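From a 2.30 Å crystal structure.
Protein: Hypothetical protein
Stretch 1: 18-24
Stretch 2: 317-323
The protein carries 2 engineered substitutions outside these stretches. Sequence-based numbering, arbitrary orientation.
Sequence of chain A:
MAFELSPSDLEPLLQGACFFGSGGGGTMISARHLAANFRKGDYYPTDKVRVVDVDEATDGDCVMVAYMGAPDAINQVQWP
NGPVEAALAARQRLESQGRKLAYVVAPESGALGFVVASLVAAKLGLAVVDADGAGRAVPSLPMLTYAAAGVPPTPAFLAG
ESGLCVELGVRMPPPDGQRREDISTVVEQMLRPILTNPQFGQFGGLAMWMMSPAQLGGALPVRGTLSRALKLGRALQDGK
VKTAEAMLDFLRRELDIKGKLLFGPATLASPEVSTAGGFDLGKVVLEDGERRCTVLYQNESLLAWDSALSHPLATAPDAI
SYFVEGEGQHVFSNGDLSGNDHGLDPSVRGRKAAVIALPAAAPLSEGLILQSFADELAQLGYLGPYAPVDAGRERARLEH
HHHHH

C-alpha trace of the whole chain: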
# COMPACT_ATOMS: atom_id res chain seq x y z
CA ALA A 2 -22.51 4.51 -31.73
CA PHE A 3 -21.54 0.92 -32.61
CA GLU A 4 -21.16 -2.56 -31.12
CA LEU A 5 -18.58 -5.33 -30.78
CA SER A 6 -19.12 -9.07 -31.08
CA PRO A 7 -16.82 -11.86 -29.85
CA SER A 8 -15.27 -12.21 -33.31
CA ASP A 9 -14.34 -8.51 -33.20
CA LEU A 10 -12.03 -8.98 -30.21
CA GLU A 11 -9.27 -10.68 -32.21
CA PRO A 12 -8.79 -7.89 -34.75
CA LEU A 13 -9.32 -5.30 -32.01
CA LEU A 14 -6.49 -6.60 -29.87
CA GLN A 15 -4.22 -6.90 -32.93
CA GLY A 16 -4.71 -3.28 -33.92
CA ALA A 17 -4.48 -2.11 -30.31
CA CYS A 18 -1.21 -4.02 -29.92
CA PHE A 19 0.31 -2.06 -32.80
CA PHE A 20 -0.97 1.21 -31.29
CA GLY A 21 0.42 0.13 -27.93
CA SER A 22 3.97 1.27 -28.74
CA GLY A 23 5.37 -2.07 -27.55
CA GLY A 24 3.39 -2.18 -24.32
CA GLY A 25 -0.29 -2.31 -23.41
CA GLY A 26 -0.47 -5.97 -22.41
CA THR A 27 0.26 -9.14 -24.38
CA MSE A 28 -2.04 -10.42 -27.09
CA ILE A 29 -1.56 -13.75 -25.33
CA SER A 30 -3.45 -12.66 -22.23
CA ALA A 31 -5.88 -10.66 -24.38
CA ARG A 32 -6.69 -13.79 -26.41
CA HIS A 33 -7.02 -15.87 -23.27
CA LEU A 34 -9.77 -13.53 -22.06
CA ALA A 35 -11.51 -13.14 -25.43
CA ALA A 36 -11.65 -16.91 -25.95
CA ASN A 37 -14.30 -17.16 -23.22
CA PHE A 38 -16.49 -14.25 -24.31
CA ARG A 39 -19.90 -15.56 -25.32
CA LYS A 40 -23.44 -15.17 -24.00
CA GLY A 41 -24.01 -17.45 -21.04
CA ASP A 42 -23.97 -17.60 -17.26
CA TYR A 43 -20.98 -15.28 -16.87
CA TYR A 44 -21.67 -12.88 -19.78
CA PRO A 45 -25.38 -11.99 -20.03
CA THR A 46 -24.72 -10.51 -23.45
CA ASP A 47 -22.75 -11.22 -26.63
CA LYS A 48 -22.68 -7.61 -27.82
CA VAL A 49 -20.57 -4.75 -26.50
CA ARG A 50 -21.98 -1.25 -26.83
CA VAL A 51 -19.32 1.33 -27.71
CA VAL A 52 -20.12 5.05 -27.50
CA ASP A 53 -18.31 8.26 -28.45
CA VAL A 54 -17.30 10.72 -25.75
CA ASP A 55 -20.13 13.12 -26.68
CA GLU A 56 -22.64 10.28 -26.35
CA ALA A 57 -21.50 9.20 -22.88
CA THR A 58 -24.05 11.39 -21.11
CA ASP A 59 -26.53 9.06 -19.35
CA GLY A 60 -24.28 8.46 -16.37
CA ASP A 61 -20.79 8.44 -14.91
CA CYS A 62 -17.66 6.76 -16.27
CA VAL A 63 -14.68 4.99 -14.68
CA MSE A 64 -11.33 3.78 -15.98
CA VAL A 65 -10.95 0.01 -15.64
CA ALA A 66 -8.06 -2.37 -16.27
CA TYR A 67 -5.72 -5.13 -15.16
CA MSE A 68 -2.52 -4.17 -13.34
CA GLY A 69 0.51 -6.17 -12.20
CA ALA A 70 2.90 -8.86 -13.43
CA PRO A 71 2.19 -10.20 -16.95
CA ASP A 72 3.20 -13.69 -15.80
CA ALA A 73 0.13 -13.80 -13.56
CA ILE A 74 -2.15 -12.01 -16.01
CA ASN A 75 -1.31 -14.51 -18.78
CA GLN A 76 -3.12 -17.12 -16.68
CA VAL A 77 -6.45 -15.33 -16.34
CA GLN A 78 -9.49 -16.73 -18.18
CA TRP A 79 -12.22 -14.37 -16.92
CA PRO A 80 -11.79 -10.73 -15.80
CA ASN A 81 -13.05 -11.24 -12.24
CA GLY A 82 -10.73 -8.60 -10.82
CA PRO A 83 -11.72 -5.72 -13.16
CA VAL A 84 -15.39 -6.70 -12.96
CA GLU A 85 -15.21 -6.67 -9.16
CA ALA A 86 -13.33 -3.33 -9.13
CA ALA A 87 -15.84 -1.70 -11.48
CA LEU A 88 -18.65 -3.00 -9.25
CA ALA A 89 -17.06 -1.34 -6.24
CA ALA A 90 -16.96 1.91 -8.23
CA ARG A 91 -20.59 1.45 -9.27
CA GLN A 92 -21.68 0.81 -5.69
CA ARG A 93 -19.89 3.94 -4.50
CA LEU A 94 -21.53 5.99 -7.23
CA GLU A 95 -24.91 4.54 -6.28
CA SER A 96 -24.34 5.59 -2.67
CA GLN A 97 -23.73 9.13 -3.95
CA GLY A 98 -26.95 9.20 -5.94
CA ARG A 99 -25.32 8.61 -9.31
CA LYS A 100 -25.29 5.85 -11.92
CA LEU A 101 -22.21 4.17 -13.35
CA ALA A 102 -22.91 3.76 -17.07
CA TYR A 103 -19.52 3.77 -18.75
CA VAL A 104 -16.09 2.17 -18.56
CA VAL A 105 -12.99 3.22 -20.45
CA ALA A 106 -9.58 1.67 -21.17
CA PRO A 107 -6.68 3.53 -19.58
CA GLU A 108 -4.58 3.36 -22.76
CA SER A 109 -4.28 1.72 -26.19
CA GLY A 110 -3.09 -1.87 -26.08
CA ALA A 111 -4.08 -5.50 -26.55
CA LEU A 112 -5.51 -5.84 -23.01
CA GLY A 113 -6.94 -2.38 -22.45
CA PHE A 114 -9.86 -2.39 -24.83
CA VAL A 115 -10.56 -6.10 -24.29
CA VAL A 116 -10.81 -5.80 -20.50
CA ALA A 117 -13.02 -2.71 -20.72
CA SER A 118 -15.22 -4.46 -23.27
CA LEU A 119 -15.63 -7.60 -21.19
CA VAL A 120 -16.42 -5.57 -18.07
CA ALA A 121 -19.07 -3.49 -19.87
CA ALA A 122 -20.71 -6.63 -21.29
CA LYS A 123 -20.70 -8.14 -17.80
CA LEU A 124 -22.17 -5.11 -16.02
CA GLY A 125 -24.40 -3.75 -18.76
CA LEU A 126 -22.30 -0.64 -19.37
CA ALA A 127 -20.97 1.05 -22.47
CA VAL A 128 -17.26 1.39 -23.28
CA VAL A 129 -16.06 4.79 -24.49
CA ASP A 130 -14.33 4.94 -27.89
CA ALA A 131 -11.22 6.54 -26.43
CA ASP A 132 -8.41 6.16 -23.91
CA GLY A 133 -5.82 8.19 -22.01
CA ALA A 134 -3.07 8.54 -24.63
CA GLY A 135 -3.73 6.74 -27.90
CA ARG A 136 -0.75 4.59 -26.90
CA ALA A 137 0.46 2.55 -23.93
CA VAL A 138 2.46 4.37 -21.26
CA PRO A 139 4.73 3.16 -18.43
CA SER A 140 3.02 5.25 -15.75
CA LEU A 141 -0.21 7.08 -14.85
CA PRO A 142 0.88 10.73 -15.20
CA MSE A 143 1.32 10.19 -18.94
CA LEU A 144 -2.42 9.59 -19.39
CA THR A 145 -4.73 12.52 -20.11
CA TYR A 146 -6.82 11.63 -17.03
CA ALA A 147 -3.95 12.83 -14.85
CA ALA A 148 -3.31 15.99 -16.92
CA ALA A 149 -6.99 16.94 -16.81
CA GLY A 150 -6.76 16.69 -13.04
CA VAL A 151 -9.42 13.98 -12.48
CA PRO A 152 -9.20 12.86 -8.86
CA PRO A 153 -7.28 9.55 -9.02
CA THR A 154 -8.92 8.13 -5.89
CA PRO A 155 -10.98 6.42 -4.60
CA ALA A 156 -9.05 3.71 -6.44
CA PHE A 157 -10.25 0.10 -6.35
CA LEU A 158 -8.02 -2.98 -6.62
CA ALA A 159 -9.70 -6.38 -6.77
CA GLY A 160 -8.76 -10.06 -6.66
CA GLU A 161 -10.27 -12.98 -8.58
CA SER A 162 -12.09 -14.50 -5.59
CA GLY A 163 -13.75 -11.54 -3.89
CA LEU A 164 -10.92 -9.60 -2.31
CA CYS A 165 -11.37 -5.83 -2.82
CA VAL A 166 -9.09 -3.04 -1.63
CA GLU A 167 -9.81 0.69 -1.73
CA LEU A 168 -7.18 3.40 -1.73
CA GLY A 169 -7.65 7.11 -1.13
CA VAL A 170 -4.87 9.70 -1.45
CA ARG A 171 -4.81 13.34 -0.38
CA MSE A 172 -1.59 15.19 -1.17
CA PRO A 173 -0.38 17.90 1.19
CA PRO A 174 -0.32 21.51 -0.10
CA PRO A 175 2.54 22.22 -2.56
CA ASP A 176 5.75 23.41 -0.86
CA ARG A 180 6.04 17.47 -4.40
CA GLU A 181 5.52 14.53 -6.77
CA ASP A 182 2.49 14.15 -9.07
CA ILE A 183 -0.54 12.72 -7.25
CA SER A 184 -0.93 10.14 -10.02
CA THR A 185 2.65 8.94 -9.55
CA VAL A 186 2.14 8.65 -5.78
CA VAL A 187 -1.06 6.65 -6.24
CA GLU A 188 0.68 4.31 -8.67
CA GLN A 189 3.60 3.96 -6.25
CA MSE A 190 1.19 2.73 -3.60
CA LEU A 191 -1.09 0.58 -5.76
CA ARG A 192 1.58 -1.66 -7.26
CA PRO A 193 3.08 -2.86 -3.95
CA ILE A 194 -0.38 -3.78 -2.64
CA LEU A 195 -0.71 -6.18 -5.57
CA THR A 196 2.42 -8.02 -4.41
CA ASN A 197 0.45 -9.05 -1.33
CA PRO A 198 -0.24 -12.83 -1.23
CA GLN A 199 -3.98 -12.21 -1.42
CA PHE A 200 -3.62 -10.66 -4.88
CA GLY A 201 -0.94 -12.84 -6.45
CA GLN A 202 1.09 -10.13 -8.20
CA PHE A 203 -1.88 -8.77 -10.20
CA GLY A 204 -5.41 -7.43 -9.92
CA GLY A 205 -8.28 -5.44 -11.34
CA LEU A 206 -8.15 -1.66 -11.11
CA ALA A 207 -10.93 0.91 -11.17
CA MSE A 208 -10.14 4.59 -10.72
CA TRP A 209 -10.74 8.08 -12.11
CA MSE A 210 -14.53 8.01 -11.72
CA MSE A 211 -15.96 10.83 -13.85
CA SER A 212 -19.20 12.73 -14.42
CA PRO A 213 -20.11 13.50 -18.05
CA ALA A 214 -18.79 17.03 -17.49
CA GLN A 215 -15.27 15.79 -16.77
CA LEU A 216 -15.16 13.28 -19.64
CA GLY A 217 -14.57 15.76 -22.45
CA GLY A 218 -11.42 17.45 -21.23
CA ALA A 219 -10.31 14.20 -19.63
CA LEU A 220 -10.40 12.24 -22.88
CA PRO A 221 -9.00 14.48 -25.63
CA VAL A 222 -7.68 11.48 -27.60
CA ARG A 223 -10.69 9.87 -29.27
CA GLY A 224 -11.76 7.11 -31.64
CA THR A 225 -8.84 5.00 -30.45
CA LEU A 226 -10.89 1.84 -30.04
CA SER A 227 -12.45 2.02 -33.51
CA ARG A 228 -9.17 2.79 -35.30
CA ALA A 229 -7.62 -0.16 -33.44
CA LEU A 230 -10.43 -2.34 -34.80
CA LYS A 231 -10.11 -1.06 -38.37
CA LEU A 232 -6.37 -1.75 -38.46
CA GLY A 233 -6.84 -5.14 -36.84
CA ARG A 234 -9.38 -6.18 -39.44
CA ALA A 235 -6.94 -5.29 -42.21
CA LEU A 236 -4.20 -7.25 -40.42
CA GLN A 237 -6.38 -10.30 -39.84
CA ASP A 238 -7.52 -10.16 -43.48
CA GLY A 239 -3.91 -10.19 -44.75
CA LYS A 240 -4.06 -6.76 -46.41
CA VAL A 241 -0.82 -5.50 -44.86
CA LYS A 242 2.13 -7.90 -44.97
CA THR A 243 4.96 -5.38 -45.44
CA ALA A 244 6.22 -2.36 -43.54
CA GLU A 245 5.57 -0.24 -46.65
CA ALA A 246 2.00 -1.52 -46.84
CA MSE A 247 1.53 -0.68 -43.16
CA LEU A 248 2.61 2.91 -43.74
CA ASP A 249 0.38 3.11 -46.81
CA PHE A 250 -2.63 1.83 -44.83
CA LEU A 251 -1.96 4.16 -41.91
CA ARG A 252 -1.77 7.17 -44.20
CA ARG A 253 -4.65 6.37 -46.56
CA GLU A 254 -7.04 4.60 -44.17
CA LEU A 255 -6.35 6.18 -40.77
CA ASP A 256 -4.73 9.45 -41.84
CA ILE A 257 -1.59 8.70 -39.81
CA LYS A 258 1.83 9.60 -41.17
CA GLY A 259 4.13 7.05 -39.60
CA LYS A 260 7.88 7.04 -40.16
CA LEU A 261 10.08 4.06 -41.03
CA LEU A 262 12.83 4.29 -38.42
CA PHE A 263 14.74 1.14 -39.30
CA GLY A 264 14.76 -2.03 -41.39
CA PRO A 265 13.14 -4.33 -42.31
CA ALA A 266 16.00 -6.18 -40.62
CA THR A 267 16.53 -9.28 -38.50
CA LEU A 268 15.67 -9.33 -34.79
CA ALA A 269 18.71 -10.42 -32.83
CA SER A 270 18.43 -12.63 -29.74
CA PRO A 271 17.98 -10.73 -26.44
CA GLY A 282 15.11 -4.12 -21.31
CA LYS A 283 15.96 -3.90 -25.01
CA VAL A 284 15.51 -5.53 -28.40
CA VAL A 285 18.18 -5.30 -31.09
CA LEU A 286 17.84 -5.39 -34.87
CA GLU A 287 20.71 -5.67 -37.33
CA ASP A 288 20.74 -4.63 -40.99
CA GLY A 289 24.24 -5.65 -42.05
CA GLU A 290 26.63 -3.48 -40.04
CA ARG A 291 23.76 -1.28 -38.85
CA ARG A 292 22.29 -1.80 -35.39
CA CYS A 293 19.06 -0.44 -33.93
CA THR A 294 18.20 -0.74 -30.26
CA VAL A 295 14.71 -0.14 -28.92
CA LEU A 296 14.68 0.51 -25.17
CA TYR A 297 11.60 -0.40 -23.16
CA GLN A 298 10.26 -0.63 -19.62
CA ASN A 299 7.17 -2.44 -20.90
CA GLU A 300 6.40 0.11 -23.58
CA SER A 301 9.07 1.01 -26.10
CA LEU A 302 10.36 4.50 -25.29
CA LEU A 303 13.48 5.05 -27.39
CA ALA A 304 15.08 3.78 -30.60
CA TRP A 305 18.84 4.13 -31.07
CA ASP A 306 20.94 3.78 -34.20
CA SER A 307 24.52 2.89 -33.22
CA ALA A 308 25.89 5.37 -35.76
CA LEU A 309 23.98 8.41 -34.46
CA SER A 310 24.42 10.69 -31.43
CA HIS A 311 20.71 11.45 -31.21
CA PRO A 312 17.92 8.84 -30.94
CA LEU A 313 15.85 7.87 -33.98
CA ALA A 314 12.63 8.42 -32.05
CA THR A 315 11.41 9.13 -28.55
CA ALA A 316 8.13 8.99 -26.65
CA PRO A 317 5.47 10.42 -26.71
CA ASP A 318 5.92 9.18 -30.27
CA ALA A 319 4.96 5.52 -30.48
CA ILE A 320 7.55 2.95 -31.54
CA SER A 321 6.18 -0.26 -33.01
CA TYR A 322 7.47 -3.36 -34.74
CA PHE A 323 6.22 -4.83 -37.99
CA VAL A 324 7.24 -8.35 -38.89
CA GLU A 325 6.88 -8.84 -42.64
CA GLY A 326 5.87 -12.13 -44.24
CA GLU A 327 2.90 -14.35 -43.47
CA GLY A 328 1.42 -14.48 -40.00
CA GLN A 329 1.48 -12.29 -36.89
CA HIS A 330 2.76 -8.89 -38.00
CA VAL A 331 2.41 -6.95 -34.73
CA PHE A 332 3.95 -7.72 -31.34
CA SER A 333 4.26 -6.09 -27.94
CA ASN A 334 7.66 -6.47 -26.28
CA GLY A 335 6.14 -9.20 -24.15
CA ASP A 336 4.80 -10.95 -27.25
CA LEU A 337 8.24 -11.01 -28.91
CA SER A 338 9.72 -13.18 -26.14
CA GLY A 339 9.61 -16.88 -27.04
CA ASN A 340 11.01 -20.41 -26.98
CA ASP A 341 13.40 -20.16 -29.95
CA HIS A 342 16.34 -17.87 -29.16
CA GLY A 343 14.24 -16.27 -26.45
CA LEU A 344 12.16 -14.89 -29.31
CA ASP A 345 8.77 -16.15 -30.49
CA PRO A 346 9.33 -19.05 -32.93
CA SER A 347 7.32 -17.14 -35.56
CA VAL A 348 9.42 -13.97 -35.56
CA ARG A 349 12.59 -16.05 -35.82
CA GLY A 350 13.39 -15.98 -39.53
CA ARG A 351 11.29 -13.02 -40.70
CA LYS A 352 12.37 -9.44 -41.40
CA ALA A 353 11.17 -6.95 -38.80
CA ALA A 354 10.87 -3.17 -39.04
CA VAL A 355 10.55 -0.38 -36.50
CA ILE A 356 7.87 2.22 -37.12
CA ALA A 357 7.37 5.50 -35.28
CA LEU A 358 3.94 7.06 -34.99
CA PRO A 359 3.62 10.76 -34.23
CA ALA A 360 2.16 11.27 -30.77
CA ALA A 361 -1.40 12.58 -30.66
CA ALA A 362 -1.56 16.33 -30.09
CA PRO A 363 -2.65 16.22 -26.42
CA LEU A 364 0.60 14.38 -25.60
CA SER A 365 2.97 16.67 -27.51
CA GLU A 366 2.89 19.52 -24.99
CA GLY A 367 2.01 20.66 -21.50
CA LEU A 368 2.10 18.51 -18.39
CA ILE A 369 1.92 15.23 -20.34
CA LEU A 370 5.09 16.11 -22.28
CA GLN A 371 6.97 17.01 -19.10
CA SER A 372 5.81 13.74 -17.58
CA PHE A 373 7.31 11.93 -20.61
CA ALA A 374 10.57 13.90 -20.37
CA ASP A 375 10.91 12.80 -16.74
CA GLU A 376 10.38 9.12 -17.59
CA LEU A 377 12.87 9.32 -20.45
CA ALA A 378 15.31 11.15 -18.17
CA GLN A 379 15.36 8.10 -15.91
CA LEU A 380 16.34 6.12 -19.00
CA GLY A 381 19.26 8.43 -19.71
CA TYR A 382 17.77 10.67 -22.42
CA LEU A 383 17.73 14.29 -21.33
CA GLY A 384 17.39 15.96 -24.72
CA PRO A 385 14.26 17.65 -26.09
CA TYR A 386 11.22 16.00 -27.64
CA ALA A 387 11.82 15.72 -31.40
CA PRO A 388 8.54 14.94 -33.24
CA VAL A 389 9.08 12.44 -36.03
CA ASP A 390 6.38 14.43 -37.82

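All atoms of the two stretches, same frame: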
# COMPACT_ATOMS: atom_id res chain seq x y z
N CYS A 18 -2.58 -3.61 -30.23
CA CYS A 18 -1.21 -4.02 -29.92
C CYS A 18 -0.25 -3.12 -30.70
O CYS A 18 0.73 -2.62 -30.15
CB CYS A 18 -0.99 -5.49 -30.30
SG CYS A 18 0.71 -6.12 -30.05
N PHE A 19 -0.53 -2.91 -31.98
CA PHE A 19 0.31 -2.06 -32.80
C PHE A 19 0.28 -0.61 -32.28
O PHE A 19 1.30 0.07 -32.30
CB PHE A 19 -0.12 -2.10 -34.27
CG PHE A 19 0.78 -1.31 -35.18
CD1 PHE A 19 2.04 -1.80 -35.52
CD2 PHE A 19 0.39 -0.06 -35.66
CE1 PHE A 19 2.91 -1.04 -36.31
CE2 PHE A 19 1.25 0.70 -36.45
CZ PHE A 19 2.51 0.21 -36.77
N PHE A 20 -0.87 -0.15 -31.81
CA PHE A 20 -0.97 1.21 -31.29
C PHE A 20 -0.50 1.28 -29.84
O PHE A 20 -0.54 2.35 -29.21
CB PHE A 20 -2.42 1.74 -31.39
CG PHE A 20 -2.87 2.05 -32.80
CD1 PHE A 20 -2.20 3.00 -33.56
CD2 PHE A 20 -3.96 1.38 -33.37
CE1 PHE A 20 -2.59 3.28 -34.88
CE2 PHE A 20 -4.36 1.65 -34.68
CZ PHE A 20 -3.67 2.61 -35.44
N GLY A 21 -0.04 0.15 -29.30
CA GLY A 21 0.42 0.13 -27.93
C GLY A 21 1.87 0.54 -27.71
O GLY A 21 2.35 0.57 -26.57
N SER A 22 2.57 0.86 -28.80
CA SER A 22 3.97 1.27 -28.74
C SER A 22 4.82 0.26 -27.95
O SER A 22 5.64 0.64 -27.11
CB SER A 22 4.10 2.66 -28.12
OG SER A 22 5.43 3.15 -28.18
N GLY A 23 4.61 -1.03 -28.22
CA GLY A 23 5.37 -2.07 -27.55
C GLY A 23 4.80 -2.57 -26.23
O GLY A 23 5.13 -3.68 -25.80
N GLY A 24 3.98 -1.76 -25.57
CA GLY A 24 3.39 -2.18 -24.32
C GLY A 24 1.89 -2.39 -24.45
O GLY A 24 1.39 -2.76 -25.52
N PRO A 317 6.78 11.04 -26.49
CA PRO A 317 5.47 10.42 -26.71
C PRO A 317 5.24 9.68 -28.02
O PRO A 317 4.29 8.92 -28.13
CB PRO A 317 4.51 11.60 -26.54
CG PRO A 317 5.30 12.75 -27.07
CD PRO A 317 6.65 12.51 -26.42
N ASP A 318 6.10 9.89 -29.01
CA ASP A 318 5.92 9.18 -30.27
C ASP A 318 5.94 7.68 -30.02
O ASP A 318 6.79 7.18 -29.26
CB ASP A 318 7.01 9.53 -31.29
CG ASP A 318 6.90 10.96 -31.80
OD1 ASP A 318 5.80 11.55 -31.72
OD2 ASP A 318 7.91 11.47 -32.32
N ALA A 319 5.02 6.96 -30.64
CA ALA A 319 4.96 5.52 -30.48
C ALA A 319 6.04 4.86 -31.33
O ALA A 319 6.42 5.37 -32.39
CB ALA A 319 3.59 5.00 -30.89
N ILE A 320 6.52 3.72 -30.85
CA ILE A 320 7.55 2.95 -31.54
C ILE A 320 6.96 1.56 -31.61
O ILE A 320 6.65 0.96 -30.58
CB ILE A 320 8.86 2.95 -30.72
CG1 ILE A 320 9.45 4.36 -30.73
CG2 ILE A 320 9.85 1.94 -31.28
CD1 ILE A 320 10.51 4.61 -29.67
N SER A 321 6.78 1.06 -32.83
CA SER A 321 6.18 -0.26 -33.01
C SER A 321 6.86 -1.11 -34.06
O SER A 321 7.37 -0.60 -35.06
CB SER A 321 4.70 -0.11 -33.39
OG SER A 321 3.97 0.50 -32.35
N TYR A 322 6.85 -2.41 -33.83
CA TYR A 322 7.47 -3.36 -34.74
C TYR A 322 6.47 -3.81 -35.80
O TYR A 322 5.25 -3.74 -35.61
CB TYR A 322 7.95 -4.60 -33.99
CG TYR A 322 8.73 -4.34 -32.73
CD1 TYR A 322 9.97 -3.70 -32.77
CD2 TYR A 322 8.23 -4.72 -31.48
CE1 TYR A 322 10.69 -3.45 -31.61
CE2 TYR A 322 8.94 -4.47 -30.31
CZ TYR A 322 10.16 -3.84 -30.38
OH TYR A 322 10.85 -3.57 -29.23
N PHE A 323 7.02 -4.26 -36.92
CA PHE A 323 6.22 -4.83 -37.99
C PHE A 323 7.04 -5.96 -38.58
O PHE A 323 8.10 -5.75 -39.17
CB PHE A 323 5.85 -3.83 -39.09
CG PHE A 323 4.90 -4.41 -40.10
CD1 PHE A 323 5.37 -5.22 -41.14
CD2 PHE A 323 3.52 -4.28 -39.93
CE1 PHE A 323 4.48 -5.89 -41.99
CE2 PHE A 323 2.62 -4.95 -40.78
CZ PHE A 323 3.10 -5.76 -41.80

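Two serines, one from each stretch, supply the hydrogen bonds that join the end of a helix to a strand almost 300 residues later. Ser 321, in the strand, points its CA-to-CB bond toward the other stretch; with chi1 at -63° (m), its OG donates to Phe 19 O at 2.7 Å. Ser 22, just past the helix and with positive phi (52°), acts as acceptor instead, so both hydrogen bonds run from the strand to stretch 1. Its t rotamer (-173°) places OG 2.9 Å from Ile 320 N, which donates to it with an N-H...acceptor angle of 167°, close to linear. The backbone adds a CA-H...O contact, Ser 22 CA to Ile 320 O at 3.3 Å.

Phe 19 has the largest area of any residue covered by the other stretch, 70 Å². Its CB leaves sideways, but chi1 of -176° (t) carries the ring to the strand, where CE1 lies 3.5 Å from Ser 321 CB. Ser 321 OG sits over one ring face, while Tyr 322 O lies at the edge, 3.6 Å from CE1.

Small side chains meet closely here: Ala 319 CB, directed toward the turn, lies 3.7 Å from Ser 22 CB. Gly 23, at phi/psi 88/-23, occupies backbone angles at which a CB would jam against the preceding carbonyl oxygen. Altogether 310 Å² is buried, counting both sides.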